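Local atomic coordinates of protein-S-isoprenylcysteine O-methyltransferase (PDB entry 5V7P), a protein that methylates the carboxyl group of isoprenylated C-terminal cysteine residues of proteins in the endoplasmic reticulum membrane, with S-adenosyl-L-methionine as methyl donor. Residues A[102-110]-A[118-126]; A[208-216]-A[240-251]. All coordinates share one frame; numbering follows the deposited sequence. Where two conformers were deposited one is given.

Both contacts are buried, yet they illustrate how chemistry follows place in a membrane enzyme. Interaction 1 folds the chain after helix 90-113 back onto that same helix, mostly through phenylalanine stacking and aliphatic packing, with a single hydrogen bond across. Interaction 2 joins two different helices, 210-225 and 231-258, and changes character along its length: aromatic among bound lipids at one end, charged and hydrogen-bonded round S-adenosyl-L-homocysteine at the other. Their centres lie about 18 Å apart, but they meet where Trp215 packs on Phe102 and Val124, and one lipid chain touches both.

Interaction 1 (A[102-110]-A[118-126]); sequences FHYSEFLAI and VSTDSFVIN. With MPG ([(Z)-octadec-9-enyl] (2R)-2,3-bis(oxidanyl)propanoate), chain B.
Phe107 and Phe123 lie one over the other in an offset stack, centroids 4.2 Å apart and planes 15° from parallel. CD2 of Phe107 lies over the face of Phe123, near its rim, 3.4 Å from CE2 of Phe123, and CB of Phe107 adds a CH-pi contact to that face. With its CG anti to the backbone N (chi1 180°), Phe107 extends from helix 90-113 across Ser122 CB, and its outer rim reaches Val118, whose CG2 is 3.3 Å from Phe107 CZ. Ser119 O sits at the edge of the Phe107 ring, while the edge of Tyr104 brings CD1 to the edge of Phe123.

The His103 imidazole has Phe102 CD2 over one face and Val124 O at its edge. Its ND1 donates to Phe123 O over 3.0 Å; ND1 lies nearly along the C=O axis of Phe123, though the N-H...O angle is a bent 148°. Val124 CG1 wedges between ND1 of His103, 3.5 Å away, Glu106 CG and the Phe102 ring. The Glu106 carboxylate turns to Lys174, Arg173 and His186.

Ser122 OG accepts from the backbone N of Ser119, bracing the 3-10 segment 120-123. The whole is a helix-to-helix connection folded back on the preceding transmembrane helix, and it carries Val124, Ile125 and Asn126 to the wall of a lipid pocket.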
loop_
_atom_site.group_PDB
_atom_site.type_symbol
_atom_site.label_atom_id
_atom_site.label_comp_id
_atom_site.label_asym_id
_atom_site.label_seq_id
_atom_site.Cartn_x
_atom_site.Cartn_y
_atom_site.Cartn_z
ATOM N N PHE A 102 0.024 8.026 -8.846
ATOM C CA PHE A 102 0.549 7.476 -7.603
ATOM C C PHE A 102 0.893 6.001 -7.761
ATOM O O PHE A 102 2.015 5.576 -7.467
ATOM C CB PHE A 102 -0.459 7.660 -6.470
ATOM C CG PHE A 102 -0.058 6.971 -5.196
ATOM C CD1 PHE A 102 0.742 7.617 -4.270
ATOM C CD2 PHE A 102 -0.468 5.673 -4.934
ATOM C CE1 PHE A 102 1.121 6.986 -3.103
ATOM C CE2 PHE A 102 -0.091 5.035 -3.767
ATOM C CZ PHE A 102 0.704 5.693 -2.850
ATOM N N HIS A 103 -0.067 5.204 -8.232
ATOM C CA HIS A 103 0.127 3.759 -8.271
ATOM C C HIS A 103 1.187 3.363 -9.292
ATOM O O HIS A 103 1.967 2.436 -9.051
ATOM C CB HIS A 103 -1.201 3.063 -8.566
ATOM C CG HIS A 103 -2.176 3.125 -7.430
ATOM N ND1 HIS A 103 -2.023 2.384 -6.278
ATOM C CD2 HIS A 103 -3.311 3.846 -7.265
ATOM C CE1 HIS A 103 -3.022 2.644 -5.454
ATOM N NE2 HIS A 103 -3.818 3.528 -6.029
ATOM N N TYR A 104 1.243 4.052 -10.435
ATOM C CA TYR A 104 2.247 3.700 -11.434
ATOM C C TYR A 104 3.640 4.128 -10.990
ATOM O O TYR A 104 4.580 3.325 -11.000
ATOM C CB TYR A 104 1.926 4.326 -12.789
ATOM C CG TYR A 104 3.073 4.111 -13.744
ATOM C CD1 TYR A 104 3.374 2.838 -14.209
ATOM C CD2 TYR A 104 3.884 5.163 -14.141
ATOM C CE1 TYR A 104 4.432 2.624 -15.059
ATOM C CE2 TYR A 104 4.946 4.957 -14.995
ATOM C CZ TYR A 104 5.214 3.683 -15.449
ATOM O OH TYR A 104 6.269 3.461 -16.295
ATOM N N SER A 105 3.797 5.402 -10.619
ATOM C CA SER A 105 5.098 5.879 -10.165
ATOM C C SER A 105 5.608 5.061 -8.987
ATOM O O SER A 105 6.823 4.931 -8.799
ATOM C CB SER A 105 5.009 7.359 -9.790
ATOM O OG SER A 105 4.054 7.566 -8.764
ATOM N N GLU A 106 4.696 4.503 -8.187
ATOM C CA GLU A 106 5.102 3.608 -7.109
ATOM C C GLU A 106 5.774 2.357 -7.663
ATOM O O GLU A 106 6.790 1.897 -7.128
ATOM C CB GLU A 106 3.885 3.232 -6.265
ATOM C CG GLU A 106 4.224 2.580 -4.942
ATOM C CD GLU A 106 4.683 3.573 -3.895
ATOM O OE1 GLU A 106 5.230 3.134 -2.861
ATOM O OE2 GLU A 106 4.492 4.792 -4.096
ATOM N N PHE A 107 5.217 1.791 -8.737
ATOM C CA PHE A 107 5.848 0.650 -9.391
ATOM C C PHE A 107 7.189 1.040 -9.994
ATOM O O PHE A 107 8.179 0.314 -9.849
ATOM C CB PHE A 107 4.920 0.094 -10.474
ATOM C CG PHE A 107 5.485 -1.086 -11.215
ATOM C CD1 PHE A 107 6.345 -0.905 -12.288
ATOM C CD2 PHE A 107 5.148 -2.377 -10.847
ATOM C CE1 PHE A 107 6.865 -1.990 -12.970
ATOM C CE2 PHE A 107 5.662 -3.463 -11.528
ATOM C CZ PHE A 107 6.522 -3.268 -12.590
ATOM N N LEU A 108 7.241 2.182 -10.679
ATOM C CA LEU A 108 8.475 2.590 -11.339
ATOM C C LEU A 108 9.581 2.843 -10.324
ATOM O O LEU A 108 10.741 2.485 -10.556
ATOM C CB LEU A 108 8.221 3.836 -12.186
ATOM C CG LEU A 108 9.299 4.249 -13.191
ATOM C CD1 LEU A 108 9.597 3.133 -14.179
ATOM C CD2 LEU A 108 8.859 5.505 -13.933
ATOM N N ALA A 109 9.240 3.451 -9.185
ATOM C CA ALA A 109 10.236 3.692 -8.146
ATOM C C ALA A 109 10.870 2.386 -7.683
ATOM O O ALA A 109 12.097 2.284 -7.568
ATOM C CB ALA A 109 9.597 4.435 -6.972
ATOM N N ILE A 110 10.048 1.369 -7.417
ATOM C CA ILE A 110 10.582 0.080 -6.986
ATOM C C ILE A 110 11.400 -0.558 -8.100
ATOM O O ILE A 110 12.448 -1.166 -7.850
ATOM C CB ILE A 110 9.439 -0.844 -6.521
ATOM C CG1 ILE A 110 8.723 -0.254 -5.300
ATOM C CG2 ILE A 110 9.953 -2.248 -6.215
ATOM C CD1 ILE A 110 9.622 0.054 -4.107
ATOM N N VAL A 118 10.345 -6.814 -8.005
ATOM C CA VAL A 118 9.278 -6.044 -8.626
ATOM C C VAL A 118 8.187 -7.017 -9.045
ATOM O O VAL A 118 8.457 -8.005 -9.740
ATOM C CB VAL A 118 9.797 -5.221 -9.821
ATOM C CG1 VAL A 118 10.238 -6.116 -10.978
ATOM C CG2 VAL A 118 8.747 -4.223 -10.275
ATOM N N SER A 119 6.961 -6.757 -8.601
ATOM C CA SER A 119 5.819 -7.599 -8.920
ATOM C C SER A 119 4.597 -6.710 -9.101
ATOM O O SER A 119 4.664 -5.486 -8.945
ATOM C CB SER A 119 5.583 -8.648 -7.825
ATOM O OG SER A 119 5.281 -8.027 -6.587
ATOM N N THR A 120 3.466 -7.334 -9.435
ATOM C CA THR A 120 2.215 -6.594 -9.518
ATOM C C THR A 120 1.845 -5.969 -8.181
ATOM O O THR A 120 1.063 -5.011 -8.150
ATOM C CB THR A 120 1.088 -7.509 -9.997
ATOM O OG1 THR A 120 0.943 -8.610 -9.091
ATOM C CG2 THR A 120 1.387 -8.034 -11.394
ATOM N N ASP A 121 2.389 -6.488 -7.078
ATOM C CA ASP A 121 2.185 -5.873 -5.774
ATOM C C ASP A 121 2.854 -4.508 -5.679
ATOM O O ASP A 121 2.453 -3.690 -4.843
ATOM C CB ASP A 121 2.722 -6.790 -4.676
ATOM C CG ASP A 121 2.162 -8.195 -4.765
ATOM O OD1 ASP A 121 0.937 -8.336 -4.959
ATOM O OD2 ASP A 121 2.949 -9.159 -4.652
ATOM N N SER A 122 3.860 -4.246 -6.516
ATOM C CA SER A 122 4.545 -2.961 -6.489
ATOM C C SER A 122 3.650 -1.817 -6.952
ATOM O O SER A 122 3.944 -0.657 -6.646
ATOM C CB SER A 122 5.806 -3.028 -7.350
ATOM O OG SER A 122 6.694 -4.019 -6.864
ATOM N N PHE A 123 2.572 -2.112 -7.686
ATOM C CA PHE A 123 1.558 -1.101 -7.964
ATOM C C PHE A 123 0.762 -0.727 -6.721
ATOM O O PHE A 123 -0.064 0.191 -6.786
ATOM C CB PHE A 123 0.605 -1.590 -9.055
ATOM C CG PHE A 123 1.232 -1.669 -10.418
ATOM C CD1 PHE A 123 1.487 -0.519 -11.142
ATOM C CD2 PHE A 123 1.554 -2.893 -10.979
ATOM C CE1 PHE A 123 2.059 -0.586 -12.396
ATOM C CE2 PHE A 123 2.126 -2.965 -12.237
ATOM C CZ PHE A 123 2.378 -1.810 -12.944
ATOM N N VAL A 124 0.973 -1.436 -5.611
ATOM C CA VAL A 124 0.441 -1.094 -4.294
ATOM C C VAL A 124 -1.067 -0.862 -4.341
ATOM O O VAL A 124 -1.599 0.002 -3.636
ATOM C CB VAL A 124 1.191 0.124 -3.706
ATOM C CG1 VAL A 124 0.762 1.473 -4.318
ATOM C CG2 VAL A 124 1.064 0.150 -2.195
ATOM N N ILE A 125 -1.772 -1.665 -5.132
ATOM C CA ILE A 125 -3.223 -1.558 -5.250
ATOM C C ILE A 125 -3.882 -2.536 -4.281
ATOM O O ILE A 125 -3.568 -3.731 -4.273
ATOM C CB ILE A 125 -3.683 -1.820 -6.696
ATOM C CG1 ILE A 125 -2.898 -0.934 -7.672
ATOM C CG2 ILE A 125 -5.182 -1.557 -6.825
ATOM C CD1 ILE A 125 -3.226 -1.160 -9.141
ATOM N N ASN A 126 -4.787 -2.019 -3.455
ATOM C CA ASN A 126 -5.643 -2.814 -2.581
ATOM C C ASN A 126 -7.059 -2.673 -3.117
ATOM O O ASN A 126 -7.562 -1.547 -3.188
ATOM C CB ASN A 126 -5.550 -2.322 -1.135
ATOM C CG ASN A 126 -5.103 -3.397 -0.168
ATOM O OD1 ASN A 126 -4.824 -4.529 -0.556
ATOM N ND2 ASN A 126 -5.019 -3.039 1.108
HETATM C C2 MPG B . -8.667 5.057 2.010
HETATM C C3 MPG B . -7.802 6.064 2.758
HETATM C C4 MPG B . -6.503 5.429 3.244
HETATM C C5 MPG B . -5.572 6.518 3.728
HETATM C C6 MPG B . -4.347 5.877 4.357
HETATM C C7 MPG B . -3.508 5.092 3.352
HETATM C C8 MPG B . -2.976 3.870 4.080
HETATM C C9 MPG B . -1.820 3.279 3.277
HETATM C C10 MPG B . -1.874 2.111 2.681
HETATM C C11 MPG B . -3.100 1.197 2.722
HETATM C C12 MPG B . -3.154 0.374 1.444
HETATM C C13 MPG B . -2.022 -0.648 1.418
HETATM C C14 MPG B . -1.791 -1.059 -0.028
HETATM C C15 MPG B . -0.848 -2.259 -0.088
HETATM C C16 MPG B . -1.457 -3.370 -0.939
HETATM O O1 MPG B . -8.298 5.453 -0.301
HETATM C C1 MPG B . -7.996 4.566 0.727
HETATM C CXD MPG B . -7.373 6.865 -2.156
HETATM O O2 MPG B . -6.992 8.210 -2.118
HETATM C C21 MPG B . -8.820 6.769 -2.662
HETATM O O3 MPG B . -9.399 8.042 -2.706
HETATM O O4 MPG B . -6.305 6.486 -0.092
HETATM C CX3 MPG B . -7.259 6.265 -0.761
#

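Interaction 2 (A[208-216]-A[240-251]); sequences RHPSYVGWF and WMFFKERIYIEE. With SAH (S-adenosyl-L-homocysteine), chain C; MPG ([(Z)-octadec-9-enyl] (2R)-2,3-bis(oxidanyl)propanoate), chain V; MPG ([(Z)-octadec-9-enyl] (2R)-2,3-bis(oxidanyl)propanoate), chain B.
Hydrogen bonds centre on Tyr212, whose OH donates to Glu250 OE1 over 2.5 Å, on the syn lone pair, and accepts from Arg246 NE at 2.8 Å. The guanidinium stands at 87° to the phenol ring, and a water links Tyr212 OH to Arg246 NH2. Glu250 OE2 and His209 ND1 accept from the amino group of S-adenosyl-L-homocysteine, while Ser211 and Tyr212 N hold its carboxylate.

In a salt bridge, Arg208 grips Glu251 OE2 side-on with NE and NH2. A hydrogen bond from His209 NE2 reaches the same Glu251 OE2 over 2.6 Å, on the anti side but tilted out of the carboxylate plane, so three donors converge there. Arg208 also reaches Val269 O.

Helix segments 210-216 and 240-251 run antiparallel (169°), with Tyr212 a knob among Phe243, Arg246, Ile247 and Glu250, within the cofactor site of the ICMT family. A phenylalanine in place of Tyr212 lacks the hydroxyl, and would probably leave Glu250 OE1 and Arg246 NE without their shared partner.

Among apolar contacts, Ile247 CG1 lies over the His209 face, and Tyr212 CB over that of Phe243. Phe243 turns an edge to Trp215, and Phe216 CE1 meets Trp240 CB beside a bound lipid.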
loop_
_atom_site.group_PDB
_atom_site.type_symbol
_atom_site.label_atom_id
_atom_site.label_comp_id
_atom_site.label_asym_id
_atom_site.label_seq_id
_atom_site.Cartn_x
_atom_site.Cartn_y
_atom_site.Cartn_z
ATOM N N ARG A 208 11.791 10.465 10.350
ATOM C CA ARG A 208 12.208 9.071 10.400
ATOM C C ARG A 208 11.454 8.205 9.399
ATOM O O ARG A 208 11.959 7.145 9.013
ATOM C CB ARG A 208 12.015 8.508 11.810
ATOM C CG ARG A 208 12.770 9.276 12.882
ATOM C CD ARG A 208 13.184 8.372 14.030
ATOM N NE ARG A 208 12.041 7.781 14.723
ATOM C CZ ARG A 208 11.410 8.328 15.759
ATOM N NH1 ARG A 208 11.795 9.500 16.244
ATOM N NH2 ARG A 208 10.382 7.700 16.315
ATOM N N HIS A 209 10.272 8.632 8.966
ATOM C CA HIS A 209 9.442 7.862 8.039
ATOM C C HIS A 209 8.895 8.785 6.956
ATOM O O HIS A 209 7.680 8.962 6.821
ATOM C CB HIS A 209 8.315 7.162 8.794
ATOM C CG HIS A 209 8.787 6.398 9.994
ATOM N ND1 HIS A 209 9.407 5.172 9.899
ATOM C CD2 HIS A 209 8.741 6.696 11.313
ATOM C CE1 HIS A 209 9.718 4.744 11.109
ATOM N NE2 HIS A 209 9.325 5.650 11.985
ATOM N N PRO A 210 9.776 9.381 6.146
ATOM C CA PRO A 210 9.309 10.361 5.153
ATOM C C PRO A 210 8.377 9.776 4.105
ATOM O O PRO A 210 7.529 10.505 3.575
ATOM C CB PRO A 210 10.615 10.874 4.528
ATOM C CG PRO A 210 11.603 9.775 4.756
ATOM C CD PRO A 210 11.229 9.157 6.068
ATOM N N SER A 211 8.505 8.488 3.777
ATOM C CA SER A 211 7.599 7.900 2.797
ATOM C C SER A 211 6.191 7.769 3.367
ATOM O O SER A 211 5.206 7.943 2.644
ATOM C CB SER A 211 8.127 6.542 2.329
ATOM O OG SER A 211 7.648 5.481 3.137
ATOM N N TYR A 212 6.072 7.481 4.667
ATOM C CA TYR A 212 4.752 7.447 5.288
ATOM C C TYR A 212 4.188 8.849 5.474
ATOM O O TYR A 212 2.970 9.041 5.392
ATOM C CB TYR A 212 4.817 6.716 6.631
ATOM C CG TYR A 212 5.294 5.279 6.542
ATOM C CD1 TYR A 212 5.276 4.587 5.336
ATOM C CD2 TYR A 212 5.767 4.617 7.667
ATOM C CE1 TYR A 212 5.714 3.277 5.257
ATOM C CE2 TYR A 212 6.201 3.310 7.595
ATOM C CZ TYR A 212 6.173 2.645 6.389
ATOM O OH TYR A 212 6.610 1.344 6.311
ATOM N N VAL A 213 5.050 9.837 5.723
ATOM C CA VAL A 213 4.591 11.221 5.806
ATOM C C VAL A 213 3.980 11.649 4.479
ATOM O O VAL A 213 2.879 12.213 4.430
ATOM C CB VAL A 213 5.749 12.151 6.215
ATOM C CG1 VAL A 213 5.318 13.614 6.172
ATOM C CG2 VAL A 213 6.249 11.802 7.602
ATOM N N GLY A 214 4.692 11.396 3.380
ATOM C CA GLY A 214 4.150 11.724 2.071
ATOM C C GLY A 214 2.863 10.978 1.778
ATOM O O GLY A 214 1.890 11.561 1.298
ATOM N N TRP A 215 2.838 9.679 2.077
ATOM C CA TRP A 215 1.628 8.893 1.870
ATOM C C TRP A 215 0.485 9.412 2.734
ATOM O O TRP A 215 -0.655 9.524 2.268
ATOM C CB TRP A 215 1.916 7.423 2.178
ATOM C CG TRP A 215 0.960 6.462 1.546
ATOM C CD1 TRP A 215 -0.325 6.712 1.163
ATOM C CD2 TRP A 215 1.218 5.093 1.215
ATOM N NE1 TRP A 215 -0.884 5.583 0.618
ATOM C CE2 TRP A 215 0.043 4.574 0.638
ATOM C CE3 TRP A 215 2.328 4.253 1.353
ATOM C CZ2 TRP A 215 -0.054 3.256 0.197
ATOM C CZ3 TRP A 215 2.231 2.946 0.917
ATOM C CH2 TRP A 215 1.048 2.459 0.347
ATOM N N PHE A 216 0.778 9.747 3.993
ATOM C CA PHE A 216 -0.250 10.223 4.913
ATOM C C PHE A 216 -0.945 11.466 4.371
ATOM O O PHE A 216 -2.178 11.508 4.264
ATOM C CB PHE A 216 0.381 10.503 6.280
ATOM C CG PHE A 216 -0.574 11.077 7.293
ATOM C CD1 PHE A 216 -1.608 10.310 7.804
ATOM C CD2 PHE A 216 -0.424 12.374 7.751
ATOM C CE1 PHE A 216 -2.483 10.830 8.738
ATOM C CE2 PHE A 216 -1.296 12.900 8.687
ATOM C CZ PHE A 216 -2.326 12.125 9.182
ATOM N N TRP A 240 -4.018 7.679 9.834
ATOM C CA TRP A 240 -3.184 7.915 11.006
ATOM C C TRP A 240 -3.000 6.643 11.826
ATOM O O TRP A 240 -1.878 6.301 12.220
ATOM C CB TRP A 240 -3.802 9.021 11.860
ATOM C CG TRP A 240 -3.016 9.349 13.086
ATOM C CD1 TRP A 240 -2.001 10.253 13.191
ATOM C CD2 TRP A 240 -3.181 8.777 14.389
ATOM N NE1 TRP A 240 -1.522 10.279 14.478
ATOM C CE2 TRP A 240 -2.230 9.381 15.234
ATOM C CE3 TRP A 240 -4.042 7.813 14.921
ATOM C CZ2 TRP A 240 -2.113 9.052 16.582
ATOM C CZ3 TRP A 240 -3.926 7.487 16.259
ATOM C CH2 TRP A 240 -2.969 8.104 17.075
ATOM N N MET A 241 -4.094 5.927 12.103
ATOM C CA MET A 241 -3.989 4.736 12.938
ATOM C C MET A 241 -3.214 3.624 12.243
ATOM O O MET A 241 -2.520 2.849 12.910
ATOM C CB MET A 241 -5.381 4.242 13.342
ATOM C CG MET A 241 -6.200 3.581 12.229
ATOM S SD MET A 241 -7.564 2.596 12.881
ATOM C CE MET A 241 -6.683 1.284 13.726
ATOM N N PHE A 242 -3.308 3.531 10.916
ATOM C CA PHE A 242 -2.572 2.493 10.203
ATOM C C PHE A 242 -1.069 2.720 10.305
ATOM O O PHE A 242 -0.307 1.773 10.528
ATOM C CB PHE A 242 -3.010 2.445 8.740
ATOM C CG PHE A 242 -2.251 1.444 7.916
ATOM C CD1 PHE A 242 -2.554 0.092 7.988
ATOM C CD2 PHE A 242 -1.236 1.852 7.066
ATOM C CE1 PHE A 242 -1.858 -0.832 7.230
ATOM C CE2 PHE A 242 -0.536 0.933 6.306
ATOM C CZ PHE A 242 -0.847 -0.410 6.389
ATOM N N PHE A 243 -0.624 3.967 10.153
ATOM C CA PHE A 243 0.804 4.256 10.225
ATOM C C PHE A 243 1.318 4.242 11.657
ATOM O O PHE A 243 2.502 3.964 11.880
ATOM C CB PHE A 243 1.103 5.602 9.558
ATOM C CG PHE A 243 1.047 5.557 8.053
ATOM C CD1 PHE A 243 1.770 4.608 7.348
ATOM C CD2 PHE A 243 0.260 6.454 7.345
ATOM C CE1 PHE A 243 1.719 4.559 5.970
ATOM C CE2 PHE A 243 0.207 6.409 5.964
ATOM C CZ PHE A 243 0.936 5.460 5.276
ATOM N N LYS A 244 0.458 4.524 12.637
ATOM C CA LYS A 244 0.857 4.351 14.030
ATOM C C LYS A 244 1.189 2.892 14.318
ATOM O O LYS A 244 2.255 2.580 14.860
ATOM C CB LYS A 244 -0.247 4.845 14.964
ATOM C CG LYS A 244 0.041 4.595 16.445
ATOM C CD LYS A 244 -1.042 5.183 17.332
ATOM C CE LYS A 244 -0.702 5.039 18.809
ATOM N NZ LYS A 244 -1.120 3.726 19.377
ATOM N N GLU A 245 0.282 1.979 13.961
ATOM C CA GLU A 245 0.555 0.556 14.127
ATOM C C GLU A 245 1.777 0.138 13.320
ATOM O O GLU A 245 2.689 -0.515 13.841
ATOM C CB GLU A 245 -0.664 -0.269 13.711
ATOM C CG GLU A 245 -1.817 -0.238 14.700
ATOM C CD GLU A 245 -2.935 -1.192 14.317
ATOM O OE1 GLU A 245 -4.091 -0.734 14.193
ATOM O OE2 GLU A 245 -2.656 -2.396 14.129
ATOM N N ARG A 246 1.812 0.510 12.040
ATOM C CA ARG A 246 2.906 0.089 11.170
ATOM C C ARG A 246 4.246 0.595 11.690
ATOM O O ARG A 246 5.216 -0.166 11.785
ATOM C CB ARG A 246 2.654 0.584 9.745
ATOM C CG ARG A 246 3.607 0.015 8.710
ATOM C CD ARG A 246 3.298 0.560 7.327
ATOM N NE ARG A 246 4.160 -0.014 6.298
ATOM C CZ ARG A 246 3.859 -1.069 5.545
ATOM N NH1 ARG A 246 2.700 -1.697 5.683
ATOM N NH2 ARG A 246 4.729 -1.496 4.639
ATOM N N ILE A 247 4.318 1.883 12.036
ATOM C CA ILE A 247 5.573 2.458 12.513
ATOM C C ILE A 247 6.020 1.778 13.799
ATOM O O ILE A 247 7.213 1.521 14.001
ATOM C CB ILE A 247 5.424 3.981 12.698
ATOM C CG1 ILE A 247 5.443 4.672 11.331
ATOM C CG2 ILE A 247 6.530 4.545 13.601
ATOM C CD1 ILE A 247 5.107 6.148 11.370
ATOM N N TYR A 248 5.073 1.481 14.691
ATOM C CA TYR A 248 5.423 0.923 15.993
ATOM C C TYR A 248 6.157 -0.403 15.840
ATOM O O TYR A 248 7.249 -0.590 16.390
ATOM C CB TYR A 248 4.162 0.750 16.839
ATOM C CG TYR A 248 4.435 0.412 18.286
ATOM C CD1 TYR A 248 4.849 1.389 19.181
ATOM C CD2 TYR A 248 4.269 -0.884 18.761
ATOM C CE1 TYR A 248 5.096 1.087 20.506
ATOM C CE2 TYR A 248 4.513 -1.196 20.085
ATOM C CZ TYR A 248 4.927 -0.206 20.954
ATOM O OH TYR A 248 5.172 -0.509 22.273
ATOM N N ILE A 249 5.571 -1.339 15.091
ATOM C CA ILE A 249 6.235 -2.615 14.852
ATOM C C ILE A 249 7.492 -2.416 14.018
ATOM O O ILE A 249 8.489 -3.126 14.201
ATOM C CB ILE A 249 5.263 -3.602 14.174
ATOM C CG1 ILE A 249 5.909 -4.981 13.999
ATOM C CG2 ILE A 249 4.794 -3.073 12.826
ATOM C CD1 ILE A 249 6.140 -5.723 15.297
ATOM N N GLU A 250 7.470 -1.453 13.094
ATOM C CA GLU A 250 8.594 -1.268 12.181
ATOM C C GLU A 250 9.837 -0.796 12.923
ATOM O O GLU A 250 10.948 -1.256 12.637
ATOM C CB GLU A 250 8.204 -0.279 11.084
ATOM C CG GLU A 250 9.318 0.051 10.105
ATOM C CD GLU A 250 8.807 0.758 8.863
ATOM O OE1 GLU A 250 7.627 0.558 8.508
ATOM O OE2 GLU A 250 9.580 1.518 8.244
ATOM N N GLU A 251 9.672 0.116 13.881
ATOM C CA GLU A 251 10.812 0.621 14.631
ATOM C C GLU A 251 11.327 -0.376 15.659
ATOM O O GLU A 251 12.504 -0.311 16.027
ATOM C CB GLU A 251 10.445 1.935 15.322
ATOM C CG GLU A 251 10.233 3.087 14.358
ATOM C CD GLU A 251 10.207 4.433 15.054
ATOM O OE1 GLU A 251 10.106 4.459 16.299
ATOM O OE2 GLU A 251 10.291 5.466 14.358
HETATM N N SAH C . 9.445 3.917 7.208
HETATM C CA SAH C . 10.323 4.414 6.157
HETATM C CB SAH C . 10.617 3.313 5.144
HETATM C CG SAH C . 9.382 2.593 4.610
HETATM S SD SAH C . 9.843 1.147 3.620
HETATM C C SAH C . 9.707 5.621 5.455
HETATM O O SAH C . 8.515 5.899 5.596
HETATM O OXT SAH C . 10.383 6.351 4.728
HETATM C "C5'" SAH C . 9.872 -0.001 5.028
HETATM C "C4'" SAH C . 11.234 -0.644 5.260
HETATM O "O4'" SAH C . 12.225 0.354 5.398
HETATM C "C3'" SAH C . 11.225 -1.460 6.544
HETATM O "O3'" SAH C . 11.550 -2.805 6.279
HETATM C "C2'" SAH C . 12.258 -0.818 7.448
HETATM O "O2'" SAH C . 13.077 -1.790 8.057
HETATM C "C1'" SAH C . 13.047 0.104 6.522
HETATM N N9 SAH C . 13.435 1.383 7.151
HETATM C C8 SAH C . 12.641 2.243 7.864
HETATM N N7 SAH C . 13.383 3.304 8.251
HETATM C C5 SAH C . 14.640 3.136 7.791
HETATM C C6 SAH C . 15.785 3.910 7.901
HETATM N N6 SAH C . 15.766 5.064 8.562
HETATM N N1 SAH C . 16.949 3.467 7.315
HETATM C C2 SAH C . 16.976 2.273 6.628
HETATM N N3 SAH C . 15.834 1.510 6.525
HETATM C C4 SAH C . 14.686 1.936 7.098
HETATM C C2 MPG V . -5.427 10.575 17.022
HETATM C C3 MPG V . -5.443 11.959 16.381
HETATM C C4 MPG V . -4.751 11.908 15.021
HETATM C C5 MPG V . -4.969 13.241 14.311
HETATM C C6 MPG V . -4.011 13.362 13.129
HETATM C C7 MPG V . -4.096 14.775 12.554
HETATM C C8 MPG V . -3.099 14.923 11.409
HETATM C C9 MPG V . -2.901 16.410 11.109
HETATM C C10 MPG V . -3.263 17.000 9.984
HETATM C C11 MPG V . -3.926 16.266 8.818
HETATM C C12 MPG V . -4.848 17.232 8.075
HETATM O O1 MPG V . -4.967 9.653 19.170
HETATM C C1 MPG V . -5.684 10.669 18.528
HETATM C CXD MPG V . -4.204 8.807 21.434
HETATM O O2 MPG V . -4.892 8.089 22.420
HETATM C C21 MPG V . -3.273 9.820 22.096
HETATM O O3 MPG V . -2.930 10.814 21.170
HETATM O O4 MPG V . -6.163 10.049 21.025
HETATM C CX3 MPG V . -5.200 9.552 20.547
HETATM C C2 MPG B . -8.667 5.057 2.010
HETATM C C3 MPG B . -7.802 6.064 2.758
HETATM C C4 MPG B . -6.503 5.429 3.244
HETATM C C5 MPG B . -5.572 6.518 3.728
HETATM C C6 MPG B . -4.347 5.877 4.357
HETATM C C7 MPG B . -3.508 5.092 3.352
HETATM C C8 MPG B . -2.976 3.870 4.080
HETATM C C9 MPG B . -1.820 3.279 3.277
HETATM C C10 MPG B . -1.874 2.111 2.681
HETATM C C11 MPG B . -3.100 1.197 2.722
HETATM C C12 MPG B . -3.154 0.374 1.444
HETATM C C13 MPG B . -2.022 -0.648 1.418
HETATM C C14 MPG B . -1.791 -1.059 -0.028
HETATM C C15 MPG B . -0.848 -2.259 -0.088
HETATM C C16 MPG B . -1.457 -3.370 -0.939
HETATM O O1 MPG B . -8.298 5.453 -0.301
HETATM C C1 MPG B . -7.996 4.566 0.727
HETATM C CXD MPG B . -7.373 6.865 -2.156
HETATM O O2 MPG B . -6.992 8.210 -2.118
HETATM C C21 MPG B . -8.820 6.769 -2.662
HETATM O O3 MPG B . -9.399 8.042 -2.706
HETATM O O4 MPG B . -6.305 6.486 -0.092
HETATM C CX3 MPG B . -7.259 6.265 -0.761
HETATM O O HOH W 1 6.690 0.112 3.367
#